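Long-range contacts in uncharacterized protein (Bacteroides eggerthii, PDB 4FTD), which is of unknown function but combines a six-bladed beta-propeller with an immunoglobulin-like domain and may act in carbohydrate metabolism: residues A[288-293]-A[325-330]; A[239-244]-A[270-275]; A[298-303]-A[311-316]; A[249-254]-A[261-266]; A[318-323]-A[333-338]. All blocks are in the same frame, centred on the assembly; numbering follows the deposited sequence.

From the N terminus, contact 2 opens first, at loop 239-244, and closes on strand 270-277. Contact 4 is nested inside and pairs the first two strands of the same four-stranded sheet. The sheet's last strand opens contact 1 at 288-293. Nested inside contact 1, contact 3 forms the first hairpin of the next sheet. Contact 5 opens at 318-323 and closes at 333-338, so it crosses contact 1, which closes at 325-330. Contact 4 lies within one propeller blade, and contact 2 ties the loop leading into it to its third strand. Contact 3 lies within the next blade, and contact 5 ties its third strand to the loop leading out. Contact 1 joins the two blades.

Contact 1: residues A[288-293]-A[325-330]; sequences KVLPSK and ESLGEK
A water molecule links the backbones of Pro291 and Leu327. It donates to Pro291 O at 2.9 Å and to Leu327 O, also at 2.9 Å. Two acceptors cannot bond directly, and the water supplies a hydrogen to each. The second polar link is a salt bridge between Lys293 NZ and Glu329 OE2, at 3.1 Å. OE2 receives NZ through its syn lone pair. The lysine chain is bent at chi2 and chi3, which set CD and CE, and NZ at its end meets the carboxylate. The Glu329 chain runs extended beyond CG. Both side chains also touch Trp313, which packs beside the ion pair.

The apolar part centres on Leu290. Its two methyls meet backbone carbonyls of the turn: CD1 lies 3.8 Å from Glu325 O, and CD2 lies 3.8 Å from Ser326 O. Leu290 CB also packs on Leu327 CB, at 4.4 Å. Leu327 CD2 lies 3.2 Å from Pro291 O. The turn itself is held by Asp324, whose OD1 takes hydrogen bonds from Ser326 N and Gly328 N. Glu325 directs its carboxylate to Lys273 in a further salt bridge. Here the turn between the last two strands of one four-stranded sheet packs on the edge strand of the preceding sheet, a blade-to-blade contact of a beta-propeller.

Contact 2: residues A[239-244]-A[270-275]; sequences PGAGNR and EFLKVP
The polar part is a hydrogen bond from Gly242 N to Glu270 OE2, at 2.7 Å and almost straight, with 175° at the hydrogen. The amide meets OE2 on its anti side, about 15° out of the carboxylate plane. The glutamate chain does not run straight out from the strand. It is bent at chi2 (84°), which sets CD beside Gly242 N. His245 NE2 is a second hydrogen-bond partner of OE2, so this oxygen of a buried side chain is gripped twice. An alanine in place of Glu270 would probably leave Gly242 N and His245 NE2 without their shared carboxylate partner and set this part of the loop free to shift.

In the fold, 239-244 belongs to the link from strand 228-233, at the outer edge of one propeller blade, to strand 250-253, which begins the next. Strand 270-277 is the third strand of that next blade.

Van der Waals contacts lie beside the bond. Ala241 CA lies 3.5 Å from Glu270 OE2, and Gly240 O lies 4.1 Å from Glu270 CG. A side chain at Gly242 would point at the strand, with its CB about 3.4 Å from Glu270 OE2. The apolar contact is between Ala241 CB and Leu272 CD2, 4.0 Å apart. Leu272 also touches His245, while Val289 of the adjoining strand packs against both Glu270 and Leu272.

Contact 3: residues A[298-303]-A[311-316]; sequences MVTNVY and YLWSGI
Thr300 holds OG1 anti to its backbone N (chi1 -176°), and Trp313 holds CG anti to its own (chi1 173°). Both residues are on the same face of the sheet, and these torsions set OG1 and the indole's CG so that the two groups meet there. Trp313 NE1 donates to Thr300 OG1 at 2.9 Å. The oxygen lies near the indole plane, but the bond is bent, with 136° at the hydrogen. The hydroxyl in turn donates to Ser314 O at 2.7 Å, approaching from above the carbonyl plane. Ser314 O also takes Asn301 N at 2.9 Å, nearly along the C=O axis, so two donors grip it from different directions.

The two strands form an antiparallel beta hairpin. Asn301 with Ser314 and Tyr303 with Leu312 are hydrogen-bonded pairs. Thr300 with Gly315 and Val302 with Trp313 are non-hydrogen-bonded pairs. This hairpin supplies the first two strands of a propeller blade. A side chain at Gly315 would put its CB only 3.3 Å from Thr300 OG1.

Val302 divides its methyls between two aromatic residues. CG2 sits 3.7 Å from Trp313 CD1, and CG1 sits 3.8 Å from Tyr311 CB. Asn301 O lies in the indole plane at the ring edge. At the far end, Val299 CB meets Ile316 CD1 at 3.8 Å. The preceding blade packs on the same aromatic residues: Phe271 meets the Trp313 ring with the planes nearly perpendicular, and Phe262 meets Tyr311 edge-to-face.

Contact 4: residues A[249-254]-A[261-266]; sequences ASYNID and IFFGDN
Ile261 places its CG2 methyl over the centre of one face of the Tyr251 ring, 3.9 Å from the ring centroid, in a CH-pi contact. The other branch, CG1 and CD1, packs on Tyr251 CD2, with Ile261 CG1 3.8 Å away. The same CG2 also lies over one face of Phe263, offset toward its rim. Ala249 CB approaches the Phe263 ring obliquely, 3.6 Å from CE1. Beyond the ring, Tyr251 OH is hydrogen-bonded to Ser205 OG. An alanine at Tyr251 would probably open a gap over the Ile261 methyl and leave Ser205 OG without its mate.

On the other face, which carries Ser250 and Phe262, the Phe262 ring is met at its edge by Asn252. Asn252 ND2 lies in the ring plane, 3.5 Å from Phe262 CD1, and the amide and ring planes are 83° apart. Asn252 ND2 is hydrogen-bonded to Val302 O, its OD1 to Arg304 N, and Ser250 OG to Val302 N.

Ser250 N to Phe262 O (2.9 Å) and Phe262 N to Ser250 O (3.0 Å) join the backbones. This is an antiparallel hairpin that starts a propeller blade, with polar side chains of its first strand bonded to the first strand of the next blade.

Contact 5: residues A[318-323]-A[333-338]; sequences VPVTLV and SKIAGE
Val320 O is gripped twice by Ser333, from the backbone N at 3.0 Å and from OG at 2.8 Å. The amide comes nearly in line with the carbonyl, while the hydroxyl is tilted from its plane. In return, Val320 N donates to Ile335 O at 2.9 Å. Pro319 packs beside these bonds, its CB 3.3 Å from Ser333 O and 4.3 Å from Ala336 CB. The Val320 and Ile335 side chains run alongside each other in one direction, with CG2 of Val320 3.8 Å from CG2 of Ile335.

The next shell fixes the serine. Its OG stands between the backbone N and the carbonyl carbon (chi1 82°). There Ser333 OG also accepts Ile335 N at 3.1 Å, which makes an ST turn. Within the strand, Thr321 OG1 donates to Pro319 O at 2.7 Å, beside the proline that packs on the loop.

Farther out, Leu312 and Ser314 of the neighbouring strand touch Val320. Helix 381-390 touches the loop through Asp389 at Ser333 and Phe388 at Ile335, and Lys334 NZ is hydrogen-bonded to Asp389 O. The loop thus continues the pairing of edge strand 329-332 with strand 318-323 before leading to the next sheet, a passage from one blade to the next in a beta-propeller.

Contact 1: residues A[288-293]-A[325-330]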
# COMPACT_ATOMS: atom_id res chain seq x y z
N LYS A 288 -11.58 -2.40 27.05
CA LYS A 288 -12.98 -2.50 26.68
C LYS A 288 -13.22 -3.80 25.90
O LYS A 288 -12.35 -4.25 25.13
CB LYS A 288 -13.41 -1.33 25.79
CG LYS A 288 -13.22 0.07 26.32
CD LYS A 288 -13.98 0.39 27.59
CE LYS A 288 -13.81 1.86 27.95
NZ LYS A 288 -13.80 2.06 29.43
N VAL A 289 -14.39 -4.38 26.09
CA VAL A 289 -14.81 -5.60 25.38
C VAL A 289 -15.80 -5.10 24.32
O VAL A 289 -16.82 -4.52 24.67
CB VAL A 289 -15.47 -6.60 26.33
CG1 VAL A 289 -16.08 -7.76 25.56
CG2 VAL A 289 -14.41 -7.08 27.38
N LEU A 290 -15.49 -5.28 23.04
CA LEU A 290 -16.32 -4.77 21.95
C LEU A 290 -16.97 -5.90 21.21
O LEU A 290 -16.34 -6.91 21.01
CB LEU A 290 -15.46 -3.97 20.97
CG LEU A 290 -14.61 -2.85 21.58
CD1 LEU A 290 -13.67 -2.28 20.52
CD2 LEU A 290 -15.49 -1.77 22.22
N PRO A 291 -18.20 -5.71 20.72
CA PRO A 291 -18.87 -6.81 20.02
C PRO A 291 -18.24 -7.11 18.64
O PRO A 291 -17.84 -6.21 17.92
CB PRO A 291 -20.31 -6.27 19.87
CG PRO A 291 -20.09 -4.80 19.70
CD PRO A 291 -19.01 -4.48 20.70
N SER A 292 -18.06 -8.39 18.34
CA SER A 292 -17.59 -8.83 17.02
C SER A 292 -18.68 -9.72 16.44
O SER A 292 -19.83 -9.63 16.87
CB SER A 292 -16.29 -9.60 17.16
OG SER A 292 -15.83 -10.00 15.89
N LYS A 293 -18.37 -10.57 15.47
CA LYS A 293 -19.44 -11.50 14.96
C LYS A 293 -18.72 -12.70 14.41
O LYS A 293 -17.57 -12.56 13.98
CB LYS A 293 -20.30 -10.81 13.92
CG LYS A 293 -19.61 -10.48 12.61
CD LYS A 293 -20.08 -9.14 12.03
CE LYS A 293 -21.20 -9.21 11.07
NZ LYS A 293 -21.45 -7.82 10.55
N GLU A 325 -14.39 3.82 17.04
CA GLU A 325 -13.43 3.12 17.94
C GLU A 325 -14.07 2.08 18.89
O GLU A 325 -13.36 1.39 19.60
CB GLU A 325 -12.48 4.08 18.68
CG GLU A 325 -13.05 4.85 19.87
CD GLU A 325 -11.94 5.44 20.74
OE1 GLU A 325 -10.94 5.91 20.20
OE2 GLU A 325 -12.06 5.42 21.98
N SER A 326 -15.40 1.96 18.87
CA SER A 326 -16.15 0.91 19.59
C SER A 326 -16.63 -0.18 18.67
O SER A 326 -17.47 -0.99 19.06
CB SER A 326 -17.37 1.55 20.29
OG SER A 326 -16.88 2.40 21.29
N LEU A 327 -16.12 -0.18 17.44
CA LEU A 327 -16.51 -1.12 16.40
C LEU A 327 -17.96 -0.95 15.93
O LEU A 327 -18.52 -1.87 15.33
CB LEU A 327 -16.24 -2.56 16.87
CG LEU A 327 -15.35 -3.35 15.93
CD1 LEU A 327 -13.93 -2.81 16.10
CD2 LEU A 327 -15.43 -4.82 16.28
N GLY A 328 -18.56 0.21 16.17
CA GLY A 328 -19.89 0.51 15.62
C GLY A 328 -19.74 0.69 14.11
O GLY A 328 -18.89 1.47 13.67
N GLU A 329 -20.58 -0.01 13.32
CA GLU A 329 -20.45 -0.06 11.86
C GLU A 329 -20.94 1.22 11.20
O GLU A 329 -22.05 1.60 11.40
CB GLU A 329 -21.14 -1.33 11.29
CG GLU A 329 -20.46 -2.63 11.76
CD GLU A 329 -20.93 -3.92 11.08
OE1 GLU A 329 -21.10 -3.93 9.83
OE2 GLU A 329 -21.12 -4.94 11.78
N LYS A 330 -20.06 1.89 10.47
CA LYS A 330 -20.38 3.14 9.75
C LYS A 330 -20.65 2.84 8.29
O LYS A 330 -21.55 3.40 7.73
CB LYS A 330 -19.24 4.19 9.88
CG LYS A 330 -19.47 5.30 10.91
CD LYS A 330 -19.77 4.80 12.33
CE LYS A 330 -20.19 5.95 13.25
NZ LYS A 330 -21.06 5.48 14.37
O HOH W 1 -19.27 -4.62 16.01

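Contact 2: residues A[239-244]-A[270-275]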
# COMPACT_ATOMS: atom_id res chain seq x y z
N PRO A 239 -14.97 -8.58 32.66
CA PRO A 239 -16.37 -9.00 32.39
C PRO A 239 -16.70 -9.01 30.88
O PRO A 239 -16.37 -8.07 30.18
CB PRO A 239 -17.20 -7.91 33.10
CG PRO A 239 -16.29 -7.40 34.17
CD PRO A 239 -14.92 -7.40 33.53
N GLY A 240 -17.31 -10.09 30.40
CA GLY A 240 -17.70 -10.21 28.98
C GLY A 240 -16.63 -10.77 28.05
O GLY A 240 -16.90 -11.05 26.87
N ALA A 241 -15.40 -10.96 28.52
CA ALA A 241 -14.36 -11.46 27.63
C ALA A 241 -14.64 -12.91 27.31
O ALA A 241 -15.24 -13.61 28.10
CB ALA A 241 -12.96 -11.32 28.25
N GLY A 242 -14.18 -13.36 26.14
CA GLY A 242 -14.25 -14.76 25.76
C GLY A 242 -13.11 -15.60 26.31
O GLY A 242 -12.33 -15.18 27.20
N ASN A 243 -12.97 -16.78 25.74
CA ASN A 243 -12.06 -17.80 26.26
C ASN A 243 -10.63 -17.65 25.88
O ASN A 243 -9.74 -17.72 26.74
CB ASN A 243 -12.55 -19.20 25.86
CG ASN A 243 -13.77 -19.60 26.63
OD1 ASN A 243 -13.81 -19.41 27.84
ND2 ASN A 243 -14.78 -20.13 25.94
N ARG A 244 -10.40 -17.49 24.58
CA ARG A 244 -9.05 -17.52 24.04
C ARG A 244 -8.71 -16.26 23.25
O ARG A 244 -9.45 -15.90 22.34
CB ARG A 244 -8.92 -18.78 23.19
CG ARG A 244 -7.71 -18.80 22.27
CD ARG A 244 -7.52 -20.21 21.70
NE ARG A 244 -6.70 -20.18 20.49
CZ ARG A 244 -5.95 -21.20 20.05
NH1 ARG A 244 -5.92 -22.36 20.69
NH2 ARG A 244 -5.27 -21.07 18.94
N GLU A 270 -15.95 -11.28 20.35
CA GLU A 270 -15.57 -9.93 20.75
C GLU A 270 -14.16 -9.60 20.38
O GLU A 270 -13.42 -10.45 19.91
CB GLU A 270 -15.74 -9.80 22.30
CG GLU A 270 -15.18 -10.94 23.20
CD GLU A 270 -13.69 -10.84 23.55
OE1 GLU A 270 -13.02 -9.91 23.07
OE2 GLU A 270 -13.16 -11.69 24.33
N PHE A 271 -13.81 -8.35 20.63
CA PHE A 271 -12.45 -7.85 20.66
C PHE A 271 -12.20 -7.26 22.04
O PHE A 271 -13.06 -6.62 22.60
CB PHE A 271 -12.25 -6.72 19.66
CG PHE A 271 -12.09 -7.16 18.25
CD1 PHE A 271 -13.17 -7.20 17.40
CD2 PHE A 271 -10.86 -7.51 17.76
CE1 PHE A 271 -13.03 -7.60 16.10
CE2 PHE A 271 -10.71 -7.91 16.46
CZ PHE A 271 -11.79 -7.96 15.63
N LEU A 272 -11.00 -7.48 22.55
CA LEU A 272 -10.45 -6.72 23.68
C LEU A 272 -9.75 -5.54 23.04
O LEU A 272 -8.91 -5.73 22.20
CB LEU A 272 -9.43 -7.55 24.46
CG LEU A 272 -10.02 -8.82 25.11
CD1 LEU A 272 -8.96 -9.52 25.97
CD2 LEU A 272 -11.30 -8.54 25.90
N LYS A 273 -10.17 -4.33 23.38
CA LYS A 273 -9.52 -3.08 22.98
C LYS A 273 -8.61 -2.65 24.14
O LYS A 273 -9.08 -2.17 25.16
CB LYS A 273 -10.55 -1.98 22.67
CG LYS A 273 -9.88 -0.69 22.25
CD LYS A 273 -10.82 0.33 21.64
CE LYS A 273 -11.61 1.07 22.69
NZ LYS A 273 -11.96 2.41 22.17
N VAL A 274 -7.31 -2.79 23.97
CA VAL A 274 -6.31 -2.57 25.05
C VAL A 274 -5.60 -1.22 24.84
O VAL A 274 -4.89 -1.07 23.88
CB VAL A 274 -5.30 -3.70 25.05
CG1 VAL A 274 -4.26 -3.52 26.16
CG2 VAL A 274 -6.03 -5.04 25.24
N PRO A 275 -5.83 -0.23 25.72
CA PRO A 275 -5.16 1.06 25.47
C PRO A 275 -3.69 1.06 25.84
O PRO A 275 -3.30 0.40 26.80
CB PRO A 275 -5.91 2.06 26.38
CG PRO A 275 -7.13 1.32 26.84
CD PRO A 275 -6.75 -0.14 26.87

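Contact 3: residues A[298-303]-A[311-316]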
# COMPACT_ATOMS: atom_id res chain seq x y z
N MSE A 298 -11.35 -16.08 13.64
CA MSE A 298 -10.10 -15.78 14.32
C MSE A 298 -9.10 -14.96 13.48
O MSE A 298 -8.13 -14.44 14.07
CB MSE A 298 -9.41 -17.06 14.73
CG MSE A 298 -9.07 -17.96 13.52
SE MSE A 298 -7.95 -19.39 14.11
CE MSE A 298 -6.29 -18.47 14.27
N VAL A 299 -9.29 -14.93 12.15
CA VAL A 299 -8.46 -14.15 11.20
C VAL A 299 -9.21 -12.88 10.85
O VAL A 299 -10.04 -12.84 9.95
CB VAL A 299 -8.07 -14.95 9.94
CG1 VAL A 299 -7.00 -14.18 9.10
CG2 VAL A 299 -7.57 -16.34 10.36
N THR A 300 -8.91 -11.83 11.61
CA THR A 300 -9.64 -10.54 11.55
C THR A 300 -8.72 -9.45 12.11
O THR A 300 -7.81 -9.75 12.91
CB THR A 300 -10.96 -10.61 12.35
OG1 THR A 300 -11.71 -9.40 12.21
CG2 THR A 300 -10.68 -10.92 13.83
N ASN A 301 -8.95 -8.21 11.68
CA ASN A 301 -8.13 -7.10 12.07
C ASN A 301 -8.92 -5.84 12.06
O ASN A 301 -9.86 -5.71 11.30
CB ASN A 301 -6.97 -6.89 11.09
CG ASN A 301 -5.93 -8.02 11.08
OD1 ASN A 301 -5.94 -8.83 10.19
ND2 ASN A 301 -5.02 -8.04 12.07
N VAL A 302 -8.45 -4.89 12.85
CA VAL A 302 -9.02 -3.56 13.06
C VAL A 302 -7.87 -2.54 13.04
O VAL A 302 -7.05 -2.50 13.98
CB VAL A 302 -9.82 -3.45 14.40
CG1 VAL A 302 -10.37 -2.03 14.59
CG2 VAL A 302 -11.00 -4.44 14.47
N TYR A 303 -7.79 -1.71 12.00
CA TYR A 303 -6.70 -0.75 11.83
C TYR A 303 -7.20 0.67 11.58
O TYR A 303 -8.09 0.93 10.75
CB TYR A 303 -5.72 -1.16 10.70
CG TYR A 303 -4.80 -2.31 11.07
CD1 TYR A 303 -3.84 -2.16 12.05
CD2 TYR A 303 -4.85 -3.50 10.41
CE1 TYR A 303 -3.01 -3.20 12.43
CE2 TYR A 303 -4.05 -4.54 10.77
CZ TYR A 303 -3.11 -4.40 11.76
OH TYR A 303 -2.32 -5.47 12.08
N TYR A 311 -11.73 3.50 11.97
CA TYR A 311 -10.92 2.28 11.75
C TYR A 311 -11.55 1.45 10.65
O TYR A 311 -12.75 1.61 10.35
CB TYR A 311 -10.88 1.43 13.03
CG TYR A 311 -10.24 2.13 14.21
CD1 TYR A 311 -10.88 3.19 14.88
CD2 TYR A 311 -8.97 1.75 14.66
CE1 TYR A 311 -10.27 3.86 15.93
CE2 TYR A 311 -8.36 2.40 15.72
CZ TYR A 311 -9.01 3.45 16.35
OH TYR A 311 -8.37 4.10 17.38
N LEU A 312 -10.76 0.54 10.08
CA LEU A 312 -11.27 -0.40 9.11
C LEU A 312 -11.20 -1.77 9.78
O LEU A 312 -10.19 -2.15 10.32
CB LEU A 312 -10.50 -0.36 7.81
CG LEU A 312 -10.55 0.87 6.93
CD1 LEU A 312 -9.75 0.55 5.67
CD2 LEU A 312 -12.01 1.24 6.59
N TRP A 313 -12.32 -2.48 9.77
CA TRP A 313 -12.41 -3.82 10.29
C TRP A 313 -12.71 -4.76 9.14
O TRP A 313 -13.56 -4.47 8.31
CB TRP A 313 -13.55 -3.88 11.29
CG TRP A 313 -13.92 -5.24 11.82
CD1 TRP A 313 -13.08 -6.29 12.08
CD2 TRP A 313 -15.21 -5.65 12.25
NE1 TRP A 313 -13.77 -7.34 12.59
CE2 TRP A 313 -15.08 -6.98 12.74
CE3 TRP A 313 -16.48 -5.05 12.26
CZ2 TRP A 313 -16.16 -7.71 13.23
CZ3 TRP A 313 -17.57 -5.78 12.76
CH2 TRP A 313 -17.40 -7.10 13.24
N SER A 314 -11.96 -5.85 9.06
CA SER A 314 -12.30 -6.93 8.16
C SER A 314 -11.89 -8.28 8.75
O SER A 314 -11.13 -8.37 9.76
CB SER A 314 -11.71 -6.73 6.76
OG SER A 314 -10.34 -7.12 6.69
N GLY A 315 -12.44 -9.31 8.11
CA GLY A 315 -12.23 -10.71 8.48
C GLY A 315 -12.57 -11.63 7.30
O GLY A 315 -12.91 -11.16 6.19
N ILE A 316 -12.52 -12.92 7.56
CA ILE A 316 -12.70 -13.92 6.52
C ILE A 316 -14.02 -13.75 5.79
O ILE A 316 -14.05 -13.76 4.56
CB ILE A 316 -12.46 -15.37 7.04
CG1 ILE A 316 -11.02 -15.51 7.59
CG2 ILE A 316 -12.68 -16.38 5.94
CD1 ILE A 316 -9.90 -15.17 6.62

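Contact 4: residues A[249-254]-A[261-266]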
# COMPACT_ATOMS: atom_id res chain seq x y z
N ALA A 249 -3.94 -9.94 16.24
CA ALA A 249 -3.67 -8.70 16.92
C ALA A 249 -3.62 -7.57 15.92
O ALA A 249 -3.09 -7.73 14.82
CB ALA A 249 -2.40 -8.77 17.71
N SER A 250 -4.22 -6.45 16.28
CA SER A 250 -4.06 -5.20 15.47
C SER A 250 -3.49 -4.10 16.36
O SER A 250 -4.17 -3.54 17.20
CB SER A 250 -5.36 -4.80 14.83
OG SER A 250 -6.02 -5.89 14.24
N TYR A 251 -2.17 -3.93 16.25
CA TYR A 251 -1.46 -2.92 17.00
C TYR A 251 -1.60 -1.58 16.28
O TYR A 251 -1.14 -1.45 15.15
CB TYR A 251 0.01 -3.32 17.11
CG TYR A 251 0.30 -4.55 17.94
CD1 TYR A 251 0.20 -5.88 17.40
CD2 TYR A 251 0.80 -4.41 19.25
CE1 TYR A 251 0.52 -6.99 18.22
CE2 TYR A 251 1.12 -5.51 20.05
CZ TYR A 251 1.01 -6.78 19.55
OH TYR A 251 1.37 -7.83 20.41
N ASN A 252 -2.24 -0.62 16.93
CA ASN A 252 -2.44 0.74 16.41
C ASN A 252 -1.74 1.72 17.38
O ASN A 252 -2.31 2.12 18.35
CB ASN A 252 -3.94 1.04 16.36
CG ASN A 252 -4.66 0.20 15.33
OD1 ASN A 252 -4.64 0.53 14.15
ND2 ASN A 252 -5.22 -0.91 15.77
N ILE A 253 -0.48 2.02 17.15
CA ILE A 253 0.27 2.85 18.06
C ILE A 253 0.89 3.95 17.21
O ILE A 253 1.62 3.67 16.27
CB ILE A 253 1.30 2.04 18.83
CG1 ILE A 253 0.66 0.89 19.60
CG2 ILE A 253 2.13 2.95 19.70
CD1 ILE A 253 1.67 -0.11 20.16
N ASP A 254 0.60 5.19 17.58
CA ASP A 254 1.02 6.37 16.82
C ASP A 254 2.46 6.78 17.16
O ASP A 254 3.14 6.10 17.93
CB ASP A 254 0.01 7.51 16.97
CG ASP A 254 0.02 8.17 18.34
OD1 ASP A 254 0.99 8.07 19.13
OD2 ASP A 254 -1.01 8.82 18.61
N ILE A 261 -4.47 -1.67 21.09
CA ILE A 261 -4.25 -2.95 20.47
C ILE A 261 -5.62 -3.69 20.53
O ILE A 261 -6.25 -3.83 21.59
CB ILE A 261 -3.17 -3.74 21.17
CG1 ILE A 261 -1.91 -2.88 21.39
CG2 ILE A 261 -2.86 -5.02 20.33
CD1 ILE A 261 -0.95 -3.36 22.47
N PHE A 262 -6.05 -4.20 19.40
CA PHE A 262 -7.29 -4.96 19.32
C PHE A 262 -6.95 -6.45 19.22
O PHE A 262 -6.21 -6.85 18.31
CB PHE A 262 -8.09 -4.57 18.09
CG PHE A 262 -8.64 -3.15 18.13
CD1 PHE A 262 -7.91 -2.09 17.60
CD2 PHE A 262 -9.91 -2.91 18.61
CE1 PHE A 262 -8.43 -0.82 17.59
CE2 PHE A 262 -10.41 -1.62 18.65
CZ PHE A 262 -9.66 -0.58 18.12
N PHE A 263 -7.58 -7.25 20.08
CA PHE A 263 -7.35 -8.69 20.12
C PHE A 263 -8.68 -9.41 20.02
O PHE A 263 -9.47 -9.39 20.98
CB PHE A 263 -6.69 -9.10 21.40
CG PHE A 263 -5.29 -8.58 21.61
CD1 PHE A 263 -4.20 -9.10 20.94
CD2 PHE A 263 -5.07 -7.61 22.58
CE1 PHE A 263 -2.91 -8.69 21.26
CE2 PHE A 263 -3.82 -7.21 22.92
CZ PHE A 263 -2.73 -7.75 22.28
N GLY A 264 -8.95 -10.04 18.90
CA GLY A 264 -10.24 -10.79 18.77
C GLY A 264 -10.17 -12.16 19.41
O GLY A 264 -9.17 -12.84 19.30
N ASP A 265 -11.24 -12.61 20.04
CA ASP A 265 -11.24 -13.95 20.64
C ASP A 265 -11.32 -14.99 19.53
O ASP A 265 -11.76 -14.69 18.39
CB ASP A 265 -12.28 -14.15 21.75
CG ASP A 265 -13.73 -14.18 21.28
OD1 ASP A 265 -14.06 -13.52 20.30
OD2 ASP A 265 -14.57 -14.82 21.95
N ASN A 266 -10.90 -16.21 19.86
CA ASN A 266 -10.86 -17.28 18.89
C ASN A 266 -12.28 -17.55 18.34
O ASN A 266 -12.44 -17.72 17.13
CB ASN A 266 -10.26 -18.54 19.48
CG ASN A 266 -10.20 -19.66 18.47
OD1 ASN A 266 -11.13 -20.42 18.35
ND2 ASN A 266 -9.12 -19.72 17.74

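Contact 5: residues A[318-323]-A[333-338]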
# COMPACT_ATOMS: atom_id res chain seq x y z
N VAL A 318 -16.13 -11.01 6.68
CA VAL A 318 -16.49 -9.63 6.98
C VAL A 318 -15.76 -8.75 5.95
O VAL A 318 -14.52 -8.58 6.03
CB VAL A 318 -16.16 -9.18 8.43
CG1 VAL A 318 -16.49 -7.69 8.58
CG2 VAL A 318 -16.93 -10.02 9.48
N PRO A 319 -16.49 -8.22 4.95
CA PRO A 319 -15.89 -7.25 4.03
C PRO A 319 -15.33 -6.06 4.79
O PRO A 319 -15.81 -5.79 5.89
CB PRO A 319 -17.08 -6.77 3.18
CG PRO A 319 -18.16 -7.74 3.40
CD PRO A 319 -17.94 -8.35 4.75
N VAL A 320 -14.36 -5.37 4.19
CA VAL A 320 -13.73 -4.16 4.74
C VAL A 320 -14.84 -3.16 5.10
O VAL A 320 -15.63 -2.75 4.24
CB VAL A 320 -12.69 -3.57 3.76
CG1 VAL A 320 -12.16 -2.23 4.26
CG2 VAL A 320 -11.52 -4.55 3.57
N THR A 321 -14.93 -2.83 6.38
CA THR A 321 -15.99 -2.01 6.94
C THR A 321 -15.39 -0.88 7.76
O THR A 321 -14.53 -1.10 8.63
CB THR A 321 -16.90 -2.88 7.87
OG1 THR A 321 -17.45 -4.02 7.16
CG2 THR A 321 -18.02 -2.06 8.50
N LEU A 322 -15.85 0.34 7.50
CA LEU A 322 -15.48 1.50 8.27
C LEU A 322 -16.29 1.43 9.58
O LEU A 322 -17.52 1.28 9.55
CB LEU A 322 -15.83 2.78 7.49
CG LEU A 322 -15.48 4.14 8.12
CD1 LEU A 322 -13.97 4.24 8.22
CD2 LEU A 322 -16.04 5.31 7.32
N VAL A 323 -15.60 1.56 10.71
CA VAL A 323 -16.20 1.52 12.06
C VAL A 323 -15.65 2.62 12.97
O VAL A 323 -14.60 3.16 12.70
CB VAL A 323 -15.96 0.14 12.72
CG1 VAL A 323 -16.53 -0.99 11.84
CG2 VAL A 323 -14.48 -0.09 12.96
N SER A 333 -18.17 -1.94 2.91
CA SER A 333 -17.79 -1.86 1.49
C SER A 333 -17.93 -3.21 0.80
O SER A 333 -18.30 -4.22 1.42
CB SER A 333 -16.36 -1.34 1.33
OG SER A 333 -15.40 -2.38 1.51
N LYS A 334 -17.60 -3.22 -0.49
CA LYS A 334 -17.62 -4.44 -1.30
C LYS A 334 -16.26 -5.13 -1.35
O LYS A 334 -16.16 -6.19 -1.95
CB LYS A 334 -18.09 -4.14 -2.73
CG LYS A 334 -19.53 -3.69 -2.80
CD LYS A 334 -19.86 -3.15 -4.19
CE LYS A 334 -21.34 -2.86 -4.37
NZ LYS A 334 -21.57 -2.15 -5.66
N ILE A 335 -15.22 -4.56 -0.74
CA ILE A 335 -13.89 -5.19 -0.72
C ILE A 335 -13.93 -6.37 0.26
O ILE A 335 -14.06 -6.18 1.45
CB ILE A 335 -12.79 -4.17 -0.37
CG1 ILE A 335 -12.74 -3.09 -1.47
CG2 ILE A 335 -11.43 -4.85 -0.24
CD1 ILE A 335 -11.95 -1.85 -1.13
N ALA A 336 -13.85 -7.60 -0.28
CA ALA A 336 -14.02 -8.85 0.47
C ALA A 336 -12.96 -9.83 -0.01
O ALA A 336 -11.79 -9.48 0.00
CB ALA A 336 -15.44 -9.41 0.26
N GLY A 337 -13.32 -11.03 -0.43
CA GLY A 337 -12.32 -12.04 -0.86
C GLY A 337 -11.31 -12.48 0.21
O GLY A 337 -10.18 -12.90 -0.12
N GLU A 338 -11.73 -12.41 1.48
CA GLU A 338 -10.95 -12.74 2.66
C GLU A 338 -9.78 -11.77 2.91
O GLU A 338 -8.78 -12.17 3.53
CB GLU A 338 -10.42 -14.20 2.64
CG GLU A 338 -11.50 -15.25 2.33
CD GLU A 338 -11.02 -16.68 2.58
OE1 GLU A 338 -9.97 -16.89 3.25
OE2 GLU A 338 -11.68 -17.60 2.09